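Local coordinates for eukaryotic Translation Initiation 4E (Schistosoma mansoni, PDB 3HXI), which binds the 7-methylguanosine cap of messenger RNA, probably to start translation, and is held here with a cap dinucleotide and a 4E-BP peptide, at residues A[47-52]-A[99-104]; A[64-69]-A[105-110]; A[118-123]-A[149-154]. All blocks are in the same frame, centred on the assembly; numbering follows the deposited sequence.

Contact 1: residues A[47-52]-A[99-104]; sequences SVLTHT and LWDELL
L49, near the end of helix 42-50, reaches between D101 and L104 of helix 96-108, beside the indole of W100. The close part of the contact is this one leucine tip. Its two methyls part ways: CD2 of L49 rests against CD1 of L104 at 3.9 Å and lies obliquely to the indole, 4.3 Å from NE1 of W100. CD1 of L49 runs past the carboxylate of D101, 3.7 Å from OD1. The bond from CA to CB of L49 points toward helix 96-108, and CG beside the backbone N (chi1 -70°) with an extended chi2 brings the two methyls against it. L104 also holds the indole from a face, where its CD2 sits 3.6 Å above the ring plane of W100, shifted toward the rim. No hydrogen bond joins the segments; NE1 of W100 is bonded to Y18, and OD1 of D101 pairs with R54, so the polar atoms beside L49 are taken up by other partners.

The far side is looser. There T50 and H51 are exposed, and OG1 of T52 donates to O of V48 at 2.8 Å from above the carbonyl plane, on the face opposite the one H51 N uses. Beyond D101, a basic side chain of the bound 4E-BP peptide meets OD2. This is the helix-on-helix packing of the convex, dorsal face of the eIF4E fold, where binding proteins dock.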
loop_
_atom_site.group_PDB
_atom_site.type_symbol
_atom_site.label_atom_id
_atom_site.label_comp_id
_atom_site.label_asym_id
_atom_site.label_seq_id
_atom_site.Cartn_x
_atom_site.Cartn_y
_atom_site.Cartn_z
ATOM N N SER A 47 11.264 -12.347 3.049
ATOM C CA SER A 47 12.413 -12.513 2.152
ATOM C C SER A 47 12.443 -11.448 1.050
ATOM O O SER A 47 13.515 -10.942 0.691
ATOM C CB SER A 47 12.454 -13.922 1.554
ATOM O OG SER A 47 12.903 -14.863 2.516
ATOM N N VAL A 48 11.278 -11.108 0.516
ATOM C CA VAL A 48 11.159 -10.001 -0.434
ATOM C C VAL A 48 11.716 -8.709 0.172
ATOM O O VAL A 48 12.515 -8.017 -0.465
ATOM C CB VAL A 48 9.695 -9.745 -0.867
ATOM C CG1 VAL A 48 9.638 -8.637 -1.928
ATOM C CG2 VAL A 48 9.038 -11.034 -1.388
ATOM N N LEU A 49 11.285 -8.375 1.393
ATOM C CA LEU A 49 11.712 -7.123 2.018
ATOM C C LEU A 49 13.224 -7.127 2.307
ATOM O O LEU A 49 13.895 -6.113 2.103
ATOM C CB LEU A 49 10.896 -6.801 3.273
ATOM C CG LEU A 49 9.429 -6.391 3.047
ATOM C CD1 LEU A 49 8.778 -6.050 4.396
ATOM C CD2 LEU A 49 9.285 -5.219 2.088
ATOM N N THR A 50 13.750 -8.281 2.729
ATOM C CA THR A 50 15.192 -8.431 3.005
ATOM C C THR A 50 16.082 -8.361 1.746
ATOM O O THR A 50 17.303 -8.152 1.847
ATOM C CB THR A 50 15.482 -9.746 3.773
ATOM O OG1 THR A 50 14.790 -9.726 5.023
ATOM C CG2 THR A 50 16.979 -9.911 4.057
ATOM N N HIS A 51 15.483 -8.547 0.574
ATOM C CA HIS A 51 16.240 -8.614 -0.676
ATOM C C HIS A 51 15.941 -7.480 -1.652
ATOM O O HIS A 51 16.320 -7.539 -2.825
ATOM C CB HIS A 51 15.991 -9.956 -1.356
ATOM C CG HIS A 51 16.487 -11.124 -0.564
ATOM N ND1 HIS A 51 15.858 -12.350 -0.571
ATOM C CD2 HIS A 51 17.546 -11.249 0.273
ATOM C CE1 HIS A 51 16.514 -13.185 0.215
ATOM N NE2 HIS A 51 17.539 -12.541 0.744
ATOM N N THR A 52 15.237 -6.459 -1.176
ATOM C CA THR A 52 14.933 -5.296 -1.990
ATOM C C THR A 52 15.239 -4.066 -1.158
ATOM O O THR A 52 15.393 -4.166 0.060
ATOM C CB THR A 52 13.462 -5.278 -2.452
ATOM O OG1 THR A 52 12.607 -5.378 -1.306
ATOM C CG2 THR A 52 13.173 -6.444 -3.394
ATOM N N LEU A 99 6.875 2.835 8.813
ATOM C CA LEU A 99 5.576 3.045 8.147
ATOM C C LEU A 99 5.291 1.952 7.115
ATOM O O LEU A 99 4.204 1.376 7.097
ATOM C CB LEU A 99 5.518 4.407 7.435
ATOM C CG LEU A 99 5.477 5.662 8.314
ATOM C CD1 LEU A 99 5.428 6.911 7.436
ATOM C CD2 LEU A 99 4.275 5.641 9.282
ATOM N N TRP A 100 6.269 1.690 6.263
ATOM C CA TRP A 100 6.111 0.674 5.204
ATOM C C TRP A 100 5.960 -0.714 5.779
ATOM O O TRP A 100 5.046 -1.437 5.405
ATOM C CB TRP A 100 7.290 0.721 4.249
ATOM C CG TRP A 100 7.128 -0.029 2.953
ATOM C CD1 TRP A 100 7.998 -0.945 2.449
ATOM C CD2 TRP A 100 6.060 0.089 1.989
ATOM N NE1 TRP A 100 7.548 -1.409 1.220
ATOM C CE2 TRP A 100 6.361 -0.795 0.922
ATOM C CE3 TRP A 100 4.885 0.846 1.923
ATOM C CZ2 TRP A 100 5.518 -0.945 -0.207
ATOM C CZ3 TRP A 100 4.038 0.697 0.797
ATOM C CH2 TRP A 100 4.369 -0.197 -0.250
ATOM N N ASP A 101 6.844 -1.096 6.701
ATOM C CA ASP A 101 6.739 -2.423 7.325
ATOM C C ASP A 101 5.417 -2.636 8.078
ATOM O O ASP A 101 4.820 -3.686 7.958
ATOM C CB ASP A 101 7.903 -2.691 8.279
ATOM C CG ASP A 101 9.240 -2.854 7.561
ATOM O OD1 ASP A 101 9.265 -2.973 6.306
ATOM O OD2 ASP A 101 10.283 -2.869 8.278
ATOM N N GLU A 102 4.967 -1.645 8.849
ATOM C CA GLU A 102 3.697 -1.770 9.577
ATOM C C GLU A 102 2.529 -1.868 8.598
ATOM O O GLU A 102 1.568 -2.641 8.809
ATOM C CB GLU A 102 3.470 -0.564 10.498
ATOM C CG GLU A 102 4.436 -0.490 11.690
ATOM C CD GLU A 102 4.409 -1.755 12.548
ATOM O OE1 GLU A 102 3.313 -2.262 12.886
ATOM O OE2 GLU A 102 5.498 -2.213 12.918
ATOM N N LEU A 103 2.598 -1.060 7.548
ATOM C CA LEU A 103 1.535 -1.050 6.553
ATOM C C LEU A 103 1.423 -2.416 5.876
ATOM O O LEU A 103 0.321 -2.986 5.783
ATOM C CB LEU A 103 1.722 0.069 5.524
ATOM C CG LEU A 103 0.510 0.319 4.594
ATOM C CD1 LEU A 103 -0.726 0.722 5.407
ATOM C CD2 LEU A 103 0.827 1.349 3.519
ATOM N N LEU A 104 2.552 -2.952 5.429
ATOM C CA LEU A 104 2.555 -4.227 4.730
ATOM C C LEU A 104 2.165 -5.384 5.645
ATOM O O LEU A 104 1.458 -6.288 5.230
ATOM C CB LEU A 104 3.917 -4.473 4.056
ATOM C CG LEU A 104 4.381 -3.450 3.009
ATOM C CD1 LEU A 104 5.530 -4.059 2.231
ATOM C CD2 LEU A 104 3.253 -2.944 2.059
#

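Contact 2: residues A[64-69]-A[105-110]; sequences LYMFKS and MLLIGS
M66 projects from strand 63-68 onto the last turn of helix 96-108 and makes the whole contact with L107 and I108. Before it, L64 lies against Y18 and F126 of the adjoining strands, and the ring of Y65 goes to the other face of the sheet, where it touches the bound cap dinucleotide.

M66 points the opposite way. Its CG stands anti to the backbone N (chi1 -177°), the chain stays extended as far as SD, and a turn at chi3 (76°) swings CE onto the helix. SD of M66 lies 3.6 Å from CG2 of I108, whose side chain crosses it at about a right angle; CE of M66 is equally close to that methyl and also meets CB of L107 at 3.9 Å and its CD2 at 4.0 Å. F67 again turns away from the helix, to an edge-to-face stack with W138. Next, K68 sends NZ to the backbone O of D118.

Past I108, S110 closes the helix in a Schellman motif, and the bound peptide packs on I108 and S110. The thioether of M66 lies against the flanks of L107 and I108, so strand and helix are held here by apolar contact alone, with no hydrogen bond across.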
loop_
_atom_site.group_PDB
_atom_site.type_symbol
_atom_site.label_atom_id
_atom_site.label_comp_id
_atom_site.label_asym_id
_atom_site.label_seq_id
_atom_site.Cartn_x
_atom_site.Cartn_y
_atom_site.Cartn_z
ATOM N N LEU A 64 7.567 1.888 -4.698
ATOM C CA LEU A 64 7.304 0.493 -4.370
ATOM C C LEU A 64 5.791 0.274 -4.357
ATOM O O LEU A 64 5.050 1.064 -3.753
ATOM C CB LEU A 64 7.863 0.159 -2.990
ATOM C CG LEU A 64 9.310 0.563 -2.697
ATOM C CD1 LEU A 64 9.639 0.298 -1.207
ATOM C CD2 LEU A 64 10.259 -0.184 -3.631
ATOM N N TYR A 65 5.352 -0.788 -5.031
ATOM C CA TYR A 65 3.928 -1.157 -5.111
ATOM C C TYR A 65 3.761 -2.589 -4.635
ATOM O O TYR A 65 4.466 -3.486 -5.130
ATOM C CB TYR A 65 3.434 -1.077 -6.570
ATOM C CG TYR A 65 3.196 0.329 -7.109
ATOM C CD1 TYR A 65 1.885 0.820 -7.265
ATOM C CD2 TYR A 65 4.272 1.167 -7.456
ATOM C CE1 TYR A 65 1.651 2.109 -7.748
ATOM C CE2 TYR A 65 4.050 2.459 -7.944
ATOM C CZ TYR A 65 2.730 2.921 -8.089
ATOM O OH TYR A 65 2.472 4.206 -8.552
ATOM N N MET A 66 2.832 -2.821 -3.706
ATOM C CA MET A 66 2.500 -4.200 -3.310
ATOM C C MET A 66 1.002 -4.437 -3.458
ATOM O O MET A 66 0.198 -3.797 -2.762
ATOM C CB MET A 66 2.953 -4.534 -1.887
ATOM C CG MET A 66 2.674 -6.011 -1.506
ATOM S SD MET A 66 2.768 -6.396 0.254
ATOM C CE MET A 66 1.213 -5.692 0.831
ATOM N N PHE A 67 0.642 -5.336 -4.379
ATOM C CA PHE A 67 -0.753 -5.573 -4.753
ATOM C C PHE A 67 -1.126 -7.055 -4.730
ATOM O O PHE A 67 -0.290 -7.900 -5.032
ATOM C CB PHE A 67 -1.015 -4.981 -6.151
ATOM C CG PHE A 67 -1.345 -3.508 -6.113
ATOM C CD1 PHE A 67 -2.637 -3.059 -6.372
ATOM C CD2 PHE A 67 -0.367 -2.575 -5.765
ATOM C CE1 PHE A 67 -2.960 -1.677 -6.292
ATOM C CE2 PHE A 67 -0.679 -1.194 -5.682
ATOM C CZ PHE A 67 -1.975 -0.756 -5.946
ATOM N N LYS A 68 -2.377 -7.371 -4.391
ATOM C CA LYS A 68 -2.863 -8.752 -4.510
ATOM C C LYS A 68 -2.539 -9.172 -5.929
ATOM O O LYS A 68 -2.777 -8.396 -6.869
ATOM C CB LYS A 68 -4.375 -8.861 -4.207
ATOM C CG LYS A 68 -4.694 -8.561 -2.758
ATOM C CD LYS A 68 -6.110 -8.903 -2.352
ATOM C CE LYS A 68 -6.368 -8.552 -0.895
ATOM N NZ LYS A 68 -7.812 -8.665 -0.590
ATOM N N SER A 69 -1.979 -10.384 -6.080
ATOM C CA SER A 69 -1.370 -10.832 -7.340
ATOM C C SER A 69 -2.250 -10.698 -8.585
ATOM O O SER A 69 -1.748 -10.470 -9.683
ATOM C CB SER A 69 -0.881 -12.281 -7.213
ATOM O OG SER A 69 -1.945 -13.145 -6.863
ATOM N N MET A 105 2.591 -5.329 6.910
ATOM C CA MET A 105 2.165 -6.322 7.888
ATOM C C MET A 105 0.633 -6.322 8.038
ATOM O O MET A 105 0.003 -7.376 8.036
ATOM C CB MET A 105 2.859 -6.121 9.231
ATOM C CG MET A 105 4.287 -6.693 9.265
ATOM S SD MET A 105 4.937 -6.763 10.965
ATOM C CE MET A 105 5.026 -5.026 11.391
ATOM N N LEU A 106 0.045 -5.137 8.146
ATOM C CA LEU A 106 -1.400 -5.000 8.271
ATOM C C LEU A 106 -2.087 -5.624 7.049
ATOM O O LEU A 106 -3.059 -6.368 7.191
ATOM C CB LEU A 106 -1.776 -3.523 8.446
ATOM C CG LEU A 106 -3.252 -3.112 8.324
ATOM C CD1 LEU A 106 -4.164 -3.861 9.301
ATOM C CD2 LEU A 106 -3.390 -1.598 8.466
ATOM N N LEU A 107 -1.554 -5.357 5.860
ATOM C CA LEU A 107 -2.154 -5.885 4.626
ATOM C C LEU A 107 -1.968 -7.393 4.457
ATOM O O LEU A 107 -2.947 -8.101 4.262
ATOM C CB LEU A 107 -1.653 -5.150 3.385
ATOM C CG LEU A 107 -2.492 -3.949 2.920
ATOM C CD1 LEU A 107 -2.487 -2.842 3.958
ATOM C CD2 LEU A 107 -2.002 -3.422 1.566
ATOM N N ILE A 108 -0.730 -7.879 4.519
ATOM C CA ILE A 108 -0.464 -9.305 4.228
ATOM C C ILE A 108 -0.991 -10.197 5.358
ATOM O O ILE A 108 -1.404 -11.334 5.123
ATOM C CB ILE A 108 1.052 -9.600 3.954
ATOM C CG1 ILE A 108 1.899 -9.404 5.216
ATOM C CG2 ILE A 108 1.602 -8.753 2.766
ATOM C CD1 ILE A 108 2.369 -10.755 5.802
ATOM N N GLY A 109 -0.989 -9.671 6.584
ATOM C CA GLY A 109 -1.548 -10.397 7.724
ATOM C C GLY A 109 -3.066 -10.312 7.762
ATOM O O GLY A 109 -3.699 -10.953 8.614
ATOM N N SER A 110 -3.647 -9.510 6.862
ATOM C CA SER A 110 -5.097 -9.243 6.820
ATOM C C SER A 110 -5.660 -8.910 8.203
ATOM O O SER A 110 -6.684 -9.462 8.612
ATOM C CB SER A 110 -5.860 -10.431 6.197
ATOM O OG SER A 110 -7.215 -10.084 5.918
#

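Contact 3: residues A[118-123]-A[149-154]; sequences DRQICG and LSIGRR
I151 of helix 145-159 packs on Q120 and I121, where helix 115-120 passes directly into strand 121-127, so a helix of the convex face of the eIF4E sheet meets the sheet at the start of one strand. The strand opens with a classic beta bulge, C122 and G123 both facing W138.

The apolar part is borne by I151 alone on its side. CG1 sits beside the backbone N (chi1 -75°), and the extended chi2 carries CD1 out to the junction of helix and strand. The I121 side chain crosses it obliquely, its CD1 meeting both CG2 of I151, at 4.1 Å, and the terminal methyl. W112 and L139 also touch both isoleucines, completing a small hydrophobic cluster that L107 joins through I121.

Polar ends find partners outside the two segments: the chain of Q120 bends at chi2 and takes OE1 into a hydrogen bond with OG of S141, leaving its aliphatic root to the contact.

No hydrogen bond crosses between the two segments. In their place, the methylene CB of Q120 lies 3.7 Å from CD1 of I151, and CD1 of I121 is 4.0 Å from that same methyl.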
loop_
_atom_site.group_PDB
_atom_site.type_symbol
_atom_site.label_atom_id
_atom_site.label_comp_id
_atom_site.label_asym_id
_atom_site.label_seq_id
_atom_site.Cartn_x
_atom_site.Cartn_y
_atom_site.Cartn_z
ATOM N N ASP A 118 -11.092 -6.610 4.240
ATOM C CA ASP A 118 -10.056 -7.282 3.459
ATOM C C ASP A 118 -10.414 -7.321 1.980
ATOM O O ASP A 118 -9.540 -7.185 1.101
ATOM C CB ASP A 118 -9.822 -8.691 3.998
ATOM C CG ASP A 118 -8.751 -9.435 3.236
ATOM O OD1 ASP A 118 -7.559 -9.231 3.518
ATOM O OD2 ASP A 118 -9.114 -10.228 2.350
ATOM N N ARG A 119 -11.704 -7.530 1.706
ATOM C CA ARG A 119 -12.211 -7.553 0.330
ATOM C C ARG A 119 -11.985 -6.226 -0.407
ATOM O O ARG A 119 -11.856 -6.216 -1.625
ATOM C CB ARG A 119 -13.695 -7.951 0.302
ATOM C CG ARG A 119 -13.946 -9.392 0.778
ATOM C CD ARG A 119 -15.385 -9.868 0.493
ATOM N NE ARG A 119 -16.349 -9.345 1.464
ATOM C CZ ARG A 119 -16.869 -10.072 2.456
ATOM N NH1 ARG A 119 -17.729 -9.535 3.302
ATOM N NH2 ARG A 119 -16.524 -11.338 2.604
ATOM N N GLN A 120 -11.946 -5.121 0.337
ATOM C CA GLN A 120 -11.767 -3.801 -0.275
ATOM C C GLN A 120 -10.329 -3.594 -0.715
ATOM O O GLN A 120 -10.054 -2.775 -1.602
ATOM C CB GLN A 120 -12.148 -2.677 0.705
ATOM C CG GLN A 120 -13.614 -2.339 0.780
ATOM C CD GLN A 120 -14.167 -1.919 -0.570
ATOM O OE1 GLN A 120 -13.744 -0.905 -1.159
ATOM N NE2 GLN A 120 -15.090 -2.708 -1.077
ATOM N N ILE A 121 -9.409 -4.332 -0.095
ATOM C CA ILE A 121 -7.975 -4.040 -0.259
ATOM C C ILE A 121 -7.458 -4.462 -1.628
ATOM O O ILE A 121 -7.624 -5.624 -2.042
ATOM C CB ILE A 121 -7.101 -4.688 0.871
ATOM C CG1 ILE A 121 -7.501 -4.168 2.266
ATOM C CG2 ILE A 121 -5.584 -4.492 0.580
ATOM C CD1 ILE A 121 -7.303 -2.665 2.521
ATOM N N CYS A 122 -6.815 -3.521 -2.314
ATOM C CA CYS A 122 -6.116 -3.826 -3.556
ATOM C C CYS A 122 -4.611 -3.889 -3.348
ATOM O O CYS A 122 -3.969 -4.863 -3.727
ATOM C CB CYS A 122 -6.437 -2.783 -4.619
ATOM S SG CYS A 122 -8.176 -2.797 -5.093
ATOM N N GLY A 123 -4.044 -2.849 -2.744
ATOM C CA GLY A 123 -2.594 -2.815 -2.556
ATOM C C GLY A 123 -2.088 -1.579 -1.834
ATOM O O GLY A 123 -2.885 -0.733 -1.412
ATOM N N LEU A 149 -13.943 3.953 5.732
ATOM C CA LEU A 149 -13.603 4.621 6.993
ATOM C C LEU A 149 -13.003 3.731 8.076
ATOM O O LEU A 149 -12.039 4.150 8.724
ATOM C CB LEU A 149 -14.776 5.456 7.550
ATOM C CG LEU A 149 -14.990 6.901 7.044
ATOM C CD1 LEU A 149 -13.938 7.867 7.607
ATOM C CD2 LEU A 149 -15.015 7.018 5.543
ATOM N N SER A 150 -13.533 2.520 8.290
ATOM C CA SER A 150 -12.887 1.603 9.252
ATOM C C SER A 150 -11.470 1.178 8.818
ATOM O O SER A 150 -10.595 0.970 9.665
ATOM C CB SER A 150 -13.744 0.373 9.546
ATOM O OG SER A 150 -13.851 -0.440 8.393
ATOM N N ILE A 151 -11.254 1.082 7.509
ATOM C CA ILE A 151 -9.906 0.777 6.979
ATOM C C ILE A 151 -8.974 1.938 7.267
ATOM O O ILE A 151 -7.846 1.742 7.741
ATOM C CB ILE A 151 -9.940 0.443 5.483
ATOM C CG1 ILE A 151 -10.512 -0.960 5.274
ATOM C CG2 ILE A 151 -8.528 0.547 4.830
ATOM C CD1 ILE A 151 -10.770 -1.284 3.837
ATOM N N GLY A 152 -9.447 3.153 6.995
ATOM C CA GLY A 152 -8.653 4.349 7.249
ATOM C C GLY A 152 -8.292 4.455 8.718
ATOM O O GLY A 152 -7.146 4.762 9.056
ATOM N N ARG A 153 -9.270 4.173 9.589
ATOM C CA ARG A 153 -9.043 4.230 11.032
ATOM C C ARG A 153 -7.984 3.224 11.482
ATOM O O ARG A 153 -7.080 3.578 12.255
ATOM C CB ARG A 153 -10.362 4.064 11.801
ATOM C CG ARG A 153 -11.222 5.331 11.761
ATOM C CD ARG A 153 -12.469 5.258 12.630
ATOM N NE ARG A 153 -13.634 4.789 11.879
ATOM C CZ ARG A 153 -14.131 3.557 11.934
ATOM N NH1 ARG A 153 -15.185 3.251 11.204
ATOM N NH2 ARG A 153 -13.587 2.629 12.720
ATOM N N ARG A 154 -8.070 2.000 10.975
ATOM C CA ARG A 154 -7.094 0.941 11.289
ATOM C C ARG A 154 -5.681 1.266 10.791
ATOM O O ARG A 154 -4.702 0.968 11.478
ATOM C CB ARG A 154 -7.596 -0.412 10.741
ATOM C CG ARG A 154 -6.654 -1.625 10.897
ATOM C CD ARG A 154 -6.294 -1.969 12.347
ATOM N NE ARG A 154 -7.438 -1.951 13.261
ATOM C CZ ARG A 154 -8.221 -2.999 13.530
ATOM N NH1 ARG A 154 -7.997 -4.177 12.965
ATOM N NH2 ARG A 154 -9.237 -2.869 14.388
#

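How the contacts relate
Contacts 1 and 2 have centres 10 Å apart and share helix 96-108; their segments alternate along the chain. They touch where CD2 of L104 meets CE of M66 at 3.6 Å, making one continuous core under that helix. Contact 3 follows in sequence, its centre 11 Å from contact 2 and 19 Å from contact 1, which it does not touch. The neighbouring strands 63-68 and 121-127 join contacts 2 and 3 through a probable hydrogen bond from N of K68 to O of C122 (3.0 Å); separately, OG of S110 is probably hydrogen-bonded to OD1 of D118 (2.6 Å). Contact 1 joins two helices; contacts 2 and 3 pack helices on the sheet face where the repressor peptide docks.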